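Local coordinates for beta-fructofuranosidase, insoluble isoenzyme CWINV1 (Arabidopsis thaliana, PDB 2OXB), which hydrolyses the terminal beta-D-fructofuranoside of sucrose and 1-kestose in the plant cell wall, and less readily that of neokestose and levan, at residues Val400-Phe409 / Phe514-Asp522. The protein carries 1 engineered substitution. Residues are numbered along the deposited sequence; the frame is centred on the assembly and turned at random.
Sequences VSVKSGLGPF and FNYGYQSVD
This is a backbone and side-chain contact within a beta-sandwich: the loop from V400 to S404 and the strand that follows, as far as F409, meet the end of strand 510-515 and the turn after it, which leads into strand 521-530. Both segments belong to the C-terminal beta-sandwich domain of this family 32 glycoside hydrolase. Strands 406-415 and 510-515 are antiparallel neighbours in one sheet, and the turn crosses to the other sheet. The contact lies far from the sucrose site.

Three backbone hydrogen bonds join the segments, one of them weak. The G407-P408 peptide bond is cis, and P408 O accepts from Y516 N at 3.1 Å, nearly in line with its C=O. Y518 N donates to S404 O at 2.9 Å. The bond from Q519 N to G405 O is the weak one. G517 CA makes a CA-H...O contact with G407 O.

Between the sheets, V521 lays CG1 over one face of the F409 ring, off-centre, 3.7 Å from CE2. With CG between the backbone N and the carbonyl carbon (chi1 71°), the F409 ring is brought against V521. F373, from the sheet containing V521, meets this ring edge-to-face. Replacing F409 by an alanine is likely to leave V521 CG1 and F373 without the ring they both touch and to open a gap between the sheets. N515 OD1 lies 3.6 Å from F409 CB, while its ND2 is bonded to L351 O.

On the other flank, V400 CG1 touches F514 CE1 at 3.7 Å and approaches the edge of the Y516 ring. On the solvent-exposed side, K403 runs extended beyond CG across the Y518 ring. Its CD sits almost over the ring centre, 4.0 Å from the Y518 centroid and 9° off the normal, a CH-pi contact.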
loop_
_atom_site.group_PDB
_atom_site.type_symbol
_atom_site.label_atom_id
_atom_site.label_comp_id
_atom_site.label_asym_id
_atom_site.label_seq_id
_atom_site.Cartn_x
_atom_site.Cartn_y
_atom_site.Cartn_z
ATOM N N VAL A 400 -23.303 -9.938 1.355
ATOM C CA VAL A 400 -23.643 -9.554 2.723
ATOM C C VAL A 400 -24.892 -10.244 3.299
ATOM O O VAL A 400 -24.869 -10.731 4.431
ATOM C CB VAL A 400 -23.813 -8.016 2.777
ATOM C CG1 VAL A 400 -23.940 -7.530 4.218
ATOM C CG2 VAL A 400 -22.633 -7.355 2.065
ATOM N N SER A 401 -25.967 -10.292 2.511
ATOM C CA SER A 401 -27.230 -10.898 2.930
ATOM C C SER A 401 -27.245 -12.415 3.059
ATOM O O SER A 401 -28.298 -12.995 3.323
ATOM C CB SER A 401 -28.356 -10.470 1.991
ATOM O OG SER A 401 -28.737 -9.127 2.234
ATOM N N VAL A 402 -26.097 -13.059 2.861
ATOM C CA VAL A 402 -26.017 -14.509 2.998
ATOM C C VAL A 402 -25.483 -14.826 4.380
ATOM O O VAL A 402 -24.320 -14.550 4.678
ATOM C CB VAL A 402 -25.091 -15.152 1.940
ATOM C CG1 VAL A 402 -24.999 -16.658 2.182
ATOM C CG2 VAL A 402 -25.624 -14.885 0.534
ATOM N N LYS A 403 -26.347 -15.406 5.210
ATOM C CA LYS A 403 -26.033 -15.762 6.598
ATOM C C LYS A 403 -24.987 -16.855 6.812
ATOM O O LYS A 403 -24.741 -17.686 5.944
ATOM C CB LYS A 403 -27.309 -16.181 7.344
ATOM C CG LYS A 403 -28.327 -15.073 7.610
ATOM C CD LYS A 403 -29.418 -15.537 8.584
ATOM C CE LYS A 403 -30.479 -14.462 8.803
ATOM N NZ LYS A 403 -31.562 -14.938 9.710
ATOM N N SER A 404 -24.388 -16.831 7.998
ATOM C CA SER A 404 -23.381 -17.796 8.426
ATOM C C SER A 404 -23.548 -17.978 9.936
ATOM O O SER A 404 -24.196 -17.165 10.605
ATOM C CB SER A 404 -21.958 -17.286 8.156
ATOM O OG SER A 404 -21.752 -16.991 6.792
ATOM N N GLY A 405 -22.964 -19.047 10.468
ATOM C CA GLY A 405 -23.038 -19.278 11.898
ATOM C C GLY A 405 -22.393 -18.080 12.574
ATOM O O GLY A 405 -23.037 -17.366 13.332
ATOM N N LEU A 406 -21.118 -17.853 12.290
ATOM C CA LEU A 406 -20.413 -16.728 12.867
ATOM C C LEU A 406 -20.105 -15.736 11.745
ATOM O O LEU A 406 -19.009 -15.720 11.177
ATOM C CB LEU A 406 -19.126 -17.192 13.582
ATOM C CG LEU A 406 -19.247 -18.155 14.781
ATOM C CD1 LEU A 406 -17.915 -18.241 15.543
ATOM C CD2 LEU A 406 -20.352 -17.673 15.724
ATOM N N GLY A 407 -21.097 -14.923 11.411
ATOM C CA GLY A 407 -20.922 -13.944 10.359
ATOM C C GLY A 407 -22.160 -13.899 9.497
ATOM O O GLY A 407 -22.983 -14.811 9.556
ATOM N N PRO A 408 -22.294 -12.866 8.650
ATOM C CA PRO A 408 -21.323 -11.769 8.508
ATOM C C PRO A 408 -21.525 -10.596 9.487
ATOM O O PRO A 408 -22.658 -10.175 9.740
ATOM C CB PRO A 408 -21.517 -11.353 7.060
ATOM C CG PRO A 408 -23.023 -11.472 6.917
ATOM C CD PRO A 408 -23.353 -12.770 7.625
ATOM N N PHE A 409 -20.420 -10.071 10.023
ATOM C CA PHE A 409 -20.483 -8.964 10.971
ATOM C C PHE A 409 -19.269 -8.040 10.972
ATOM O O PHE A 409 -18.148 -8.462 11.238
ATOM C CB PHE A 409 -20.737 -9.494 12.393
ATOM C CG PHE A 409 -19.564 -10.233 13.022
ATOM C CD1 PHE A 409 -18.526 -9.543 13.640
ATOM C CD2 PHE A 409 -19.549 -11.629 13.074
ATOM C CE1 PHE A 409 -17.506 -10.233 14.301
ATOM C CE2 PHE A 409 -18.530 -12.316 13.736
ATOM C CZ PHE A 409 -17.508 -11.622 14.353
ATOM N N PHE A 514 -23.044 -3.640 12.187
ATOM C CA PHE A 514 -24.021 -4.703 11.970
ATOM C C PHE A 514 -23.554 -6.142 12.232
ATOM O O PHE A 514 -22.406 -6.402 12.601
ATOM C CB PHE A 514 -24.609 -4.604 10.552
ATOM C CG PHE A 514 -23.620 -4.874 9.453
ATOM C CD1 PHE A 514 -24.054 -5.047 8.143
ATOM C CD2 PHE A 514 -22.257 -4.975 9.723
ATOM C CE1 PHE A 514 -23.144 -5.323 7.122
ATOM C CE2 PHE A 514 -21.341 -5.251 8.708
ATOM C CZ PHE A 514 -21.785 -5.426 7.408
ATOM N N ASN A 515 -24.491 -7.063 12.045
ATOM C CA ASN A 515 -24.300 -8.493 12.239
ATOM C C ASN A 515 -25.593 -9.113 11.739
ATOM O O ASN A 515 -26.553 -9.253 12.487
ATOM C CB ASN A 515 -24.092 -8.812 13.728
ATOM C CG ASN A 515 -24.278 -10.289 14.048
ATOM O OD1 ASN A 515 -23.744 -11.172 13.363
ATOM N ND2 ASN A 515 -25.032 -10.563 15.104
ATOM N N TYR A 516 -25.624 -9.449 10.458
ATOM C CA TYR A 516 -26.807 -10.041 9.858
ATOM C C TYR A 516 -26.725 -11.564 9.863
ATOM O O TYR A 516 -27.549 -12.239 9.237
ATOM C CB TYR A 516 -26.970 -9.526 8.424
ATOM C CG TYR A 516 -27.495 -8.109 8.326
ATOM C CD1 TYR A 516 -27.086 -7.261 7.295
ATOM C CD2 TYR A 516 -28.396 -7.614 9.263
ATOM C CE1 TYR A 516 -27.556 -5.947 7.207
ATOM C CE2 TYR A 516 -28.873 -6.309 9.186
ATOM C CZ TYR A 516 -28.451 -5.478 8.162
ATOM O OH TYR A 516 -28.898 -4.176 8.112
ATOM N N GLY A 517 -25.737 -12.102 10.579
ATOM C CA GLY A 517 -25.558 -13.542 10.642
ATOM C C GLY A 517 -26.491 -14.245 11.614
ATOM O O GLY A 517 -27.336 -13.618 12.259
ATOM N N TYR A 518 -26.351 -15.563 11.713
ATOM C CA TYR A 518 -27.184 -16.333 12.624
ATOM C C TYR A 518 -26.855 -15.942 14.070
ATOM O O TYR A 518 -27.439 -14.999 14.618
ATOM C CB TYR A 518 -26.962 -17.833 12.409
ATOM C CG TYR A 518 -27.828 -18.458 11.331
ATOM C CD1 TYR A 518 -29.223 -18.478 11.459
ATOM C CD2 TYR A 518 -27.252 -19.074 10.202
ATOM C CE1 TYR A 518 -30.030 -19.099 10.496
ATOM C CE2 TYR A 518 -28.051 -19.702 9.227
ATOM C CZ TYR A 518 -29.442 -19.712 9.387
ATOM O OH TYR A 518 -30.253 -20.349 8.470
ATOM N N GLN A 519 -25.915 -16.661 14.679
ATOM C CA GLN A 519 -25.506 -16.386 16.050
ATOM C C GLN A 519 -25.226 -14.901 16.226
ATOM O O GLN A 519 -24.691 -14.245 15.331
ATOM C CB GLN A 519 -24.244 -17.174 16.414
ATOM C CG GLN A 519 -24.372 -18.690 16.381
ATOM C CD GLN A 519 -25.504 -19.219 17.250
ATOM O OE1 GLN A 519 -26.577 -19.538 16.749
ATOM N NE2 GLN A 519 -25.266 -19.319 18.555
ATOM N N SER A 520 -25.596 -14.388 17.393
ATOM C CA SER A 520 -25.397 -12.986 17.755
ATOM C C SER A 520 -24.016 -12.773 18.399
ATOM O O SER A 520 -23.607 -13.535 19.277
ATOM C CB SER A 520 -26.485 -12.559 18.751
ATOM O OG SER A 520 -27.788 -12.690 18.198
ATOM N N VAL A 521 -23.301 -11.743 17.964
ATOM C CA VAL A 521 -21.985 -11.448 18.533
ATOM C C VAL A 521 -22.066 -10.201 19.403
ATOM O O VAL A 521 -23.042 -9.461 19.322
ATOM C CB VAL A 521 -20.928 -11.219 17.434
ATOM C CG1 VAL A 521 -20.600 -12.539 16.747
ATOM C CG2 VAL A 521 -21.448 -10.213 16.422
ATOM N N ASP A 522 -21.044 -9.964 20.225
ATOM C CA ASP A 522 -21.026 -8.795 21.118
ATOM C C ASP A 522 -19.971 -7.734 20.774
ATOM O O ASP A 522 -18.891 -8.037 20.252
ATOM C CB ASP A 522 -20.834 -9.239 22.577
ATOM C CG ASP A 522 -22.128 -9.728 23.221
ATOM O OD1 ASP A 522 -23.147 -9.004 23.164
ATOM O OD2 ASP A 522 -22.128 -10.829 23.802
#